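Local atomic coordinates of membrane protein, putative (Geobacter sulfurreducens PCA, PDB entry 2QYB), a protein that is a putative membrane protein of the sodium:solute symporter family, possibly joining transport to phosphatase activity, and represented here by its GAF domain. Residues L18-L30 and V48-A60. Residues are numbered along the deposited sequence; the frame is centred on the assembly and turned at random.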
ATOM      1  N   LEU A  18      -2.153  -8.843   6.716  1.00 32.62           N
ATOM      2  CA  LEU A  18      -3.436  -8.206   6.707  1.00 32.59           C
ATOM      3  C   LEU A  18      -3.480  -7.066   5.696  1.00 32.45           C
ATOM      4  O   LEU A  18      -4.421  -6.961   4.943  1.00 31.68           O
ATOM      5  CB  LEU A  18      -3.793  -7.706   8.109  1.00 33.33           C
ATOM      6  CG  LEU A  18      -5.047  -6.823   8.214  1.00 32.32           C
ATOM      7  CD1 LEU A  18      -6.328  -7.577   7.764  1.00 27.92           C
ATOM      8  CD2 LEU A  18      -5.102  -6.251   9.651  1.00 29.56           C
ATOM      9  N   GLN A  19      -2.437  -6.240   5.686  1.00 32.76           N
ATOM     10  CA  GLN A  19      -2.304  -5.132   4.724  1.00 32.80           C
ATOM     11  C   GLN A  19      -2.495  -5.518   3.251  1.00 32.81           C
ATOM     12  O   GLN A  19      -3.186  -4.829   2.498  1.00 33.55           O
ATOM     13  CB  GLN A  19      -0.934  -4.513   4.895  1.00 32.81           C
ATOM     14  CG  GLN A  19      -0.745  -3.228   4.157  1.00 33.80           C
ATOM     15  CD  GLN A  19      -1.614  -2.075   4.715  1.00 33.94           C
ATOM     16  OE1 GLN A  19      -1.465  -1.665   5.885  1.00 35.22           O
ATOM     17  NE2 GLN A  19      -2.518  -1.547   3.862  1.00 28.33           N
ATOM     18  N   ILE A  20      -1.837  -6.596   2.856  1.00 32.99           N
ATOM     19  CA  ILE A  20      -1.839  -7.115   1.495  1.00 33.24           C
ATOM     20  C   ILE A  20      -3.214  -7.656   1.139  1.00 34.00           C
ATOM     21  O   ILE A  20      -3.699  -7.446   0.025  1.00 33.90           O
ATOM     22  CB  ILE A  20      -0.792  -8.269   1.336  1.00 33.42           C
ATOM     23  CG1 ILE A  20       0.644  -7.728   1.516  1.00 33.40           C
ATOM     24  CG2 ILE A  20      -0.961  -8.961  -0.030  1.00 32.40           C
ATOM     25  CD1 ILE A  20       1.722  -8.790   1.901  1.00 33.50           C
ATOM     26  N   ILE A  21      -3.841  -8.351   2.088  1.00 34.74           N
ATOM     27  CA  ILE A  21      -5.203  -8.779   1.922  1.00 35.59           C
ATOM     28  C   ILE A  21      -6.085  -7.547   1.610  1.00 36.93           C
ATOM     29  O   ILE A  21      -6.810  -7.541   0.592  1.00 36.90           O
ATOM     30  CB  ILE A  21      -5.692  -9.565   3.176  1.00 35.85           C
ATOM     31  CG1 ILE A  21      -5.155 -11.003   3.184  1.00 35.32           C
ATOM     32  CG2 ILE A  21      -7.214  -9.672   3.236  1.00 35.26           C
ATOM     33  CD1 ILE A  21      -5.360 -11.701   4.525  1.00 34.12           C
HETATM   34  N   MSE A  22      -6.000  -6.494   2.446  1.00 37.56           N
HETATM   35  CA  MSE A  22      -6.858  -5.296   2.268  1.00 39.40           C
HETATM   36  C   MSE A  22      -6.586  -4.625   0.957  1.00 37.56           C
HETATM   37  O   MSE A  22      -7.490  -4.372   0.191  1.00 37.89           O
HETATM   38  CB  MSE A  22      -6.666  -4.267   3.363  1.00 38.60           C
HETATM   39  CG  MSE A  22      -7.000  -4.779   4.720  1.00 42.04           C
HETATM   40 SE   MSE A  22      -7.005  -3.419   6.195  1.00 52.08          SE
HETATM   41  CE  MSE A  22      -5.089  -2.881   6.275  1.00 42.91           C
ATOM     42  N   ASP A  23      -5.325  -4.319   0.705  1.00 37.33           N
ATOM     43  CA  ASP A  23      -4.952  -3.680  -0.558  1.00 36.41           C
ATOM     44  C   ASP A  23      -5.425  -4.457  -1.794  1.00 35.13           C
ATOM     45  O   ASP A  23      -5.845  -3.848  -2.753  1.00 33.89           O
ATOM     46  CB  ASP A  23      -3.419  -3.475  -0.619  1.00 36.40           C
ATOM     47  CG  ASP A  23      -2.927  -2.269   0.249  1.00 37.12           C
ATOM     48  OD1 ASP A  23      -3.663  -1.700   1.073  1.00 38.50           O
ATOM     49  OD2 ASP A  23      -1.772  -1.887   0.097  1.00 36.73           O
ATOM     50  N   ASP A  24      -5.281  -5.787  -1.783  1.00 34.76           N
ATOM     51  CA  ASP A  24      -5.672  -6.622  -2.945  1.00 34.40           C
ATOM     52  C   ASP A  24      -7.165  -6.564  -3.121  1.00 32.78           C
ATOM     53  O   ASP A  24      -7.671  -6.489  -4.222  1.00 32.26           O
ATOM     54  CB  ASP A  24      -5.260  -8.111  -2.788  1.00 34.44           C
ATOM     55  CG  ASP A  24      -3.769  -8.343  -2.915  1.00 36.88           C
ATOM     56  OD1 ASP A  24      -3.040  -7.390  -3.303  1.00 37.74           O
ATOM     57  OD2 ASP A  24      -3.323  -9.492  -2.611  1.00 39.02           O
ATOM     58  N   LEU A  25      -7.893  -6.607  -2.019  1.00 32.55           N
ATOM     59  CA  LEU A  25      -9.352  -6.564  -2.123  1.00 31.97           C
ATOM     60  C   LEU A  25      -9.845  -5.268  -2.717  1.00 31.39           C
ATOM     61  O   LEU A  25     -10.660  -5.283  -3.597  1.00 30.59           O
ATOM     62  CB  LEU A  25     -10.024  -6.896  -0.773  1.00 32.02           C
ATOM     63  CG  LEU A  25     -10.010  -8.429  -0.477  1.00 30.66           C
ATOM     64  CD1 LEU A  25     -10.319  -8.778   0.983  1.00 28.60           C
ATOM     65  CD2 LEU A  25     -10.944  -9.215  -1.406  1.00 26.38           C
ATOM     66  N   LEU A  26      -9.324  -4.138  -2.266  1.00 32.40           N
ATOM     67  CA  LEU A  26      -9.717  -2.839  -2.858  1.00 32.57           C
ATOM     68  C   LEU A  26      -9.322  -2.743  -4.348  1.00 32.77           C
ATOM     69  O   LEU A  26     -10.105  -2.296  -5.155  1.00 32.44           O
ATOM     70  CB  LEU A  26      -9.095  -1.668  -2.118  1.00 32.02           C
ATOM     71  CG  LEU A  26      -9.369  -1.453  -0.633  1.00 33.90           C
ATOM     72  CD1 LEU A  26      -8.677  -0.101  -0.084  1.00 27.80           C
ATOM     73  CD2 LEU A  26     -10.868  -1.508  -0.336  1.00 28.06           C
ATOM     74  N   ASN A  27      -8.105  -3.157  -4.699  1.00 33.53           N
ATOM     75  CA  ASN A  27      -7.679  -3.246  -6.119  1.00 33.65           C
ATOM     76  C   ASN A  27      -8.631  -4.089  -6.950  1.00 33.48           C
ATOM     77  O   ASN A  27      -8.977  -3.732  -8.062  1.00 33.68           O
ATOM     78  CB  ASN A  27      -6.266  -3.828  -6.233  1.00 33.68           C
ATOM     79  CG  ASN A  27      -5.150  -2.909  -5.583  1.00 36.24           C
ATOM     80  OD1 ASN A  27      -5.306  -1.682  -5.409  1.00 36.85           O
ATOM     81  ND2 ASN A  27      -4.013  -3.524  -5.271  1.00 36.12           N
ATOM     82  N   LEU A  28      -9.090  -5.220  -6.427  1.00 34.69           N
ATOM     83  CA  LEU A  28     -10.028  -6.084  -7.222  1.00 34.57           C
ATOM     84  C   LEU A  28     -11.393  -5.403  -7.369  1.00 34.61           C
ATOM     85  O   LEU A  28     -12.018  -5.398  -8.423  1.00 35.67           O
ATOM     86  CB  LEU A  28     -10.169  -7.469  -6.605  1.00 33.98           C
ATOM     87  CG  LEU A  28      -8.968  -8.437  -6.573  1.00 35.36           C
ATOM     88  CD1 LEU A  28      -9.340  -9.597  -5.670  1.00 35.55           C
ATOM     89  CD2 LEU A  28      -8.529  -8.980  -7.935  1.00 34.78           C
ATOM     90  N   LEU A  29     -11.849  -4.787  -6.299  1.00 35.38           N
ATOM     91  CA  LEU A  29     -13.097  -3.989  -6.308  1.00 35.24           C
ATOM     92  C   LEU A  29     -13.063  -2.899  -7.386  1.00 35.60           C
ATOM     93  O   LEU A  29     -14.029  -2.709  -8.111  1.00 35.93           O
ATOM     94  CB  LEU A  29     -13.212  -3.315  -4.962  1.00 34.62           C
ATOM     95  CG  LEU A  29     -14.510  -2.960  -4.254  1.00 35.37           C
ATOM     96  CD1 LEU A  29     -14.212  -1.677  -3.364  1.00 31.29           C
ATOM     97  CD2 LEU A  29     -15.634  -2.784  -5.146  1.00 29.69           C
ATOM     98  N   LEU A  30     -11.944  -2.176  -7.487  1.00 35.50           N
ATOM     99  CA  LEU A  30     -11.865  -1.056  -8.439  1.00 35.77           C
ATOM    100  C   LEU A  30     -11.785  -1.601  -9.854  1.00 35.81           C
ATOM    101  O   LEU A  30     -12.417  -1.070 -10.733  1.00 36.33           O
ATOM    102  CB  LEU A  30     -10.728  -0.053  -8.107  1.00 35.06           C
ATOM    103  CG  LEU A  30     -11.230   1.140  -7.276  1.00 35.46           C
ATOM    104  CD1 LEU A  30     -11.987   0.617  -6.057  1.00 34.05           C
ATOM    105  CD2 LEU A  30     -10.118   2.175  -6.836  1.00 34.55           C
ATOM    106  N   VAL A  48      -9.458   7.186  16.898  1.00 38.43           N
ATOM    107  CA  VAL A  48      -9.457   7.868  15.598  1.00 37.63           C
ATOM    108  C   VAL A  48      -9.538   6.831  14.427  1.00 36.53           C
ATOM    109  O   VAL A  48      -8.880   5.784  14.459  1.00 35.05           O
ATOM    110  CB  VAL A  48      -8.168   8.762  15.449  1.00 37.78           C
ATOM    111  CG1 VAL A  48      -8.091   9.454  14.054  1.00 38.06           C
ATOM    112  CG2 VAL A  48      -8.068   9.764  16.575  1.00 35.47           C
ATOM    113  N   LEU A  49     -10.345   7.142  13.410  1.00 35.83           N
ATOM    114  CA  LEU A  49     -10.419   6.352  12.168  1.00 35.75           C
ATOM    115  C   LEU A  49      -9.249   6.709  11.248  1.00 34.87           C
ATOM    116  O   LEU A  49      -9.258   7.735  10.557  1.00 34.81           O
ATOM    117  CB  LEU A  49     -11.748   6.568  11.437  1.00 35.72           C
ATOM    118  CG  LEU A  49     -12.969   5.816  11.984  1.00 37.04           C
ATOM    119  CD1 LEU A  49     -14.222   6.320  11.296  1.00 35.25           C
ATOM    120  CD2 LEU A  49     -12.830   4.286  11.803  1.00 37.61           C
ATOM    121  N   ARG A  50      -8.230   5.855  11.281  1.00 34.50           N
ATOM    122  CA  ARG A  50      -7.011   6.053  10.557  1.00 34.04           C
ATOM    123  C   ARG A  50      -7.098   5.353   9.208  1.00 33.77           C
ATOM    124  O   ARG A  50      -7.461   4.167   9.140  1.00 32.84           O
ATOM    125  CB  ARG A  50      -5.843   5.458  11.350  1.00 35.07           C
ATOM    126  CG  ARG A  50      -5.544   6.109  12.720  1.00 38.42           C
ATOM    127  CD  ARG A  50      -4.719   7.384  12.651  1.00 42.35           C
ATOM    128  NE  ARG A  50      -3.671   7.313  11.626  1.00 45.15           N
ATOM    129  CZ  ARG A  50      -2.394   6.928  11.796  1.00 46.50           C
ATOM    130  NH1 ARG A  50      -1.583   6.895  10.738  1.00 46.18           N
ATOM    131  NH2 ARG A  50      -1.914   6.558  12.984  1.00 46.13           N
ATOM    132  N   VAL A  51      -6.697   6.064   8.156  1.00 32.95           N
ATOM    133  CA  VAL A  51      -6.483   5.446   6.837  1.00 32.25           C
ATOM    134  C   VAL A  51      -5.382   4.376   6.862  1.00 32.85           C
ATOM    135  O   VAL A  51      -4.195   4.656   7.175  1.00 32.07           O
ATOM    136  CB  VAL A  51      -6.108   6.464   5.758  1.00 31.63           C
ATOM    137  CG1 VAL A  51      -5.874   5.737   4.438  1.00 29.96           C
ATOM    138  CG2 VAL A  51      -7.195   7.552   5.659  1.00 29.37           C
ATOM    139  N   ARG A  52      -5.806   3.135   6.569  1.00 32.29           N
ATOM    140  CA  ARG A  52      -4.903   1.982   6.580  1.00 30.96           C
ATOM    141  C   ARG A  52      -4.753   1.317   5.212  1.00 30.00           C
ATOM    142  O   ARG A  52      -3.844   0.562   5.016  1.00 30.67           O
ATOM    143  CB  ARG A  52      -5.386   0.959   7.615  1.00 30.27           C
ATOM    144  CG  ARG A  52      -5.404   1.484   9.053  1.00 29.16           C
ATOM    145  CD  ARG A  52      -4.109   2.238   9.407  1.00 29.56           C
ATOM    146  NE  ARG A  52      -3.916   2.378  10.836  1.00 27.07           N
ATOM    147  CZ  ARG A  52      -2.838   2.896  11.398  1.00 28.74           C
ATOM    148  NH1 ARG A  52      -1.844   3.323  10.647  1.00 31.32           N
ATOM    149  NH2 ARG A  52      -2.743   2.987  12.722  1.00 30.80           N
ATOM    150  N   SER A  53      -5.636   1.592   4.275  1.00 29.41           N
ATOM    151  CA  SER A  53      -5.551   0.996   2.971  1.00 29.56           C
ATOM    152  C   SER A  53      -6.392   1.802   2.027  1.00 30.23           C
ATOM    153  O   SER A  53      -7.368   2.367   2.416  1.00 30.74           O
ATOM    154  CB  SER A  53      -6.069  -0.450   3.020  1.00 29.14           C
ATOM    155  OG  SER A  53      -6.039  -1.038   1.736  1.00 29.19           O
ATOM    156  N   TYR A  54      -6.016   1.842   0.769  1.00 32.71           N
ATOM    157  CA  TYR A  54      -6.775   2.608  -0.234  1.00 34.08           C
ATOM    158  C   TYR A  54      -6.344   2.189  -1.640  1.00 33.80           C
ATOM    159  O   TYR A  54      -5.246   1.705  -1.829  1.00 33.25           O
ATOM    160  CB  TYR A  54      -6.556   4.110  -0.031  1.00 35.22           C
ATOM    161  CG  TYR A  54      -5.211   4.548  -0.460  1.00 36.21           C
ATOM    162  CD1 TYR A  54      -4.178   4.743   0.458  1.00 38.01           C
ATOM    163  CD2 TYR A  54      -4.956   4.744  -1.810  1.00 38.67           C
ATOM    164  CE1 TYR A  54      -2.907   5.135   0.008  1.00 39.88           C
ATOM    165  CE2 TYR A  54      -3.730   5.112  -2.260  1.00 38.92           C
ATOM    166  CZ  TYR A  54      -2.712   5.310  -1.367  1.00 38.43           C
ATOM    167  OH  TYR A  54      -1.525   5.702  -1.918  1.00 40.90           O
ATOM    168  N   SER A  55      -7.222   2.350  -2.608  1.00 34.16           N
ATOM    169  CA  SER A  55      -6.897   2.042  -4.002  1.00 35.13           C
ATOM    170  C   SER A  55      -7.518   3.143  -4.869  1.00 35.23           C
ATOM    171  O   SER A  55      -8.474   3.733  -4.470  1.00 34.29           O
ATOM    172  CB  SER A  55      -7.390   0.639  -4.408  1.00 35.06           C
ATOM    173  OG  SER A  55      -7.016   0.301  -5.756  1.00 33.90           O
ATOM    174  N   GLY A  56      -6.947   3.413  -6.033  1.00 36.58           N
ATOM    175  CA  GLY A  56      -7.386   4.523  -6.861  1.00 38.11           C
ATOM    176  C   GLY A  56      -6.687   5.827  -6.474  1.00 39.41           C
ATOM    177  O   GLY A  56      -5.870   5.880  -5.544  1.00 40.35           O
ATOM    178  N   LYS A  57      -7.038   6.893  -7.168  1.00 40.70           N
ATOM    179  CA  LYS A  57      -6.420   8.198  -6.940  1.00 41.63           C
ATOM    180  C   LYS A  57      -7.401   9.142  -6.265  1.00 41.68           C
ATOM    181  O   LYS A  57      -8.584   8.980  -6.403  1.00 41.86           O
ATOM    182  CB  LYS A  57      -5.867   8.777  -8.262  1.00 42.26           C
ATOM    183  CG  LYS A  57      -6.678   8.454  -9.539  1.00 42.24           C
ATOM    184  CD  LYS A  57      -6.047   9.069 -10.793  1.00 42.60           C
ATOM    185  CE  LYS A  57      -7.112   9.576 -11.775  1.00 43.26           C
ATOM    186  NZ  LYS A  57      -6.678   9.433 -13.201  1.00 44.90           N
ATOM    187  N   GLY A  58      -6.883  10.102  -5.506  1.00 42.88           N
ATOM    188  CA  GLY A  58      -7.676  11.008  -4.656  1.00 43.59           C
ATOM    189  C   GLY A  58      -7.351  10.966  -3.162  1.00 44.35           C
ATOM    190  O   GLY A  58      -7.882  11.769  -2.393  1.00 45.57           O
ATOM    191  N   ILE A  59      -6.497  10.043  -2.717  1.00 45.07           N
ATOM    192  CA  ILE A  59      -6.170   9.983  -1.275  1.00 45.74           C
ATOM    193  C   ILE A  59      -5.484  11.261  -0.724  1.00 46.67           C
ATOM    194  O   ILE A  59      -5.548  11.541   0.486  1.00 47.62           O
ATOM    195  CB  ILE A  59      -5.274   8.757  -0.927  1.00 46.45           C
ATOM    196  CG1 ILE A  59      -5.648   8.182   0.472  1.00 46.80           C
ATOM    197  CG2 ILE A  59      -3.720   9.111  -1.049  1.00 44.34           C
ATOM    198  CD1 ILE A  59      -7.053   7.625   0.577  1.00 43.03           C
ATOM    199  N   ALA A  60      -4.831  12.024  -1.603  1.00 46.43           N
ATOM    200  CA  ALA A  60      -4.146  13.245  -1.207  1.00 46.75           C
ATOM    201  C   ALA A  60      -5.116  14.453  -1.125  1.00 46.70           C
ATOM    202  O   ALA A  60      -4.691  15.566  -0.792  1.00 45.95           O
ATOM    203  CB  ALA A  60      -2.966  13.534  -2.174  1.00 46.34           C
TER
HETATM  204  O   HOH W   1      -2.694   1.134   0.601  1.00 55.31           O
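A polar seam, rather than a purely apolar one, joins segment 18-30 of helix 10-32 to strand 49-56: S53 and S55, two residues apart, each donate a hydroxyl hydrogen bond to the helix. S53 OG reaches D23 OD1 over 2.6 Å on the anti side of the carboxylate, and one helical turn later S55 OG meets N27 OD1, also at 2.6 Å, on a lone pair in the carbonyl plane. Both serine hydroxyls stand anti to the backbone N (chi1 178° and -177°), which carries them to the helix. Q19 adds a third link. Its NE2 donates almost straight (165°) to R52 O at 2.7 Å and also to D23 OD1, from above the carboxylate plane, while a water donates a further hydrogen bond to D23 OD1. Replacing Q19 with a leucine, which has no amide, is likely to leave R52 O without this donor and the D23 carboxylate with one hold fewer. This GAF domain thus illustrates how a helix packed on an edge strand of the chain's antiparallel sheet can be joined by side-chain hydrogen bonds as well as apolar contact. R52 and S53, both facing I40, form a classic beta bulge; the R52 guanidinium pairs with D17 of the second subunit. L26 CD1 lies 3.3 Å from both Y54 CA and S53 OG, and the methyl CE of M22, a selenomethionine, sits beside R52 CB. L30 CD2 rests against the S55 carbonyl and crowds the place of a CB at G56, whose backbone angles already call for glycine.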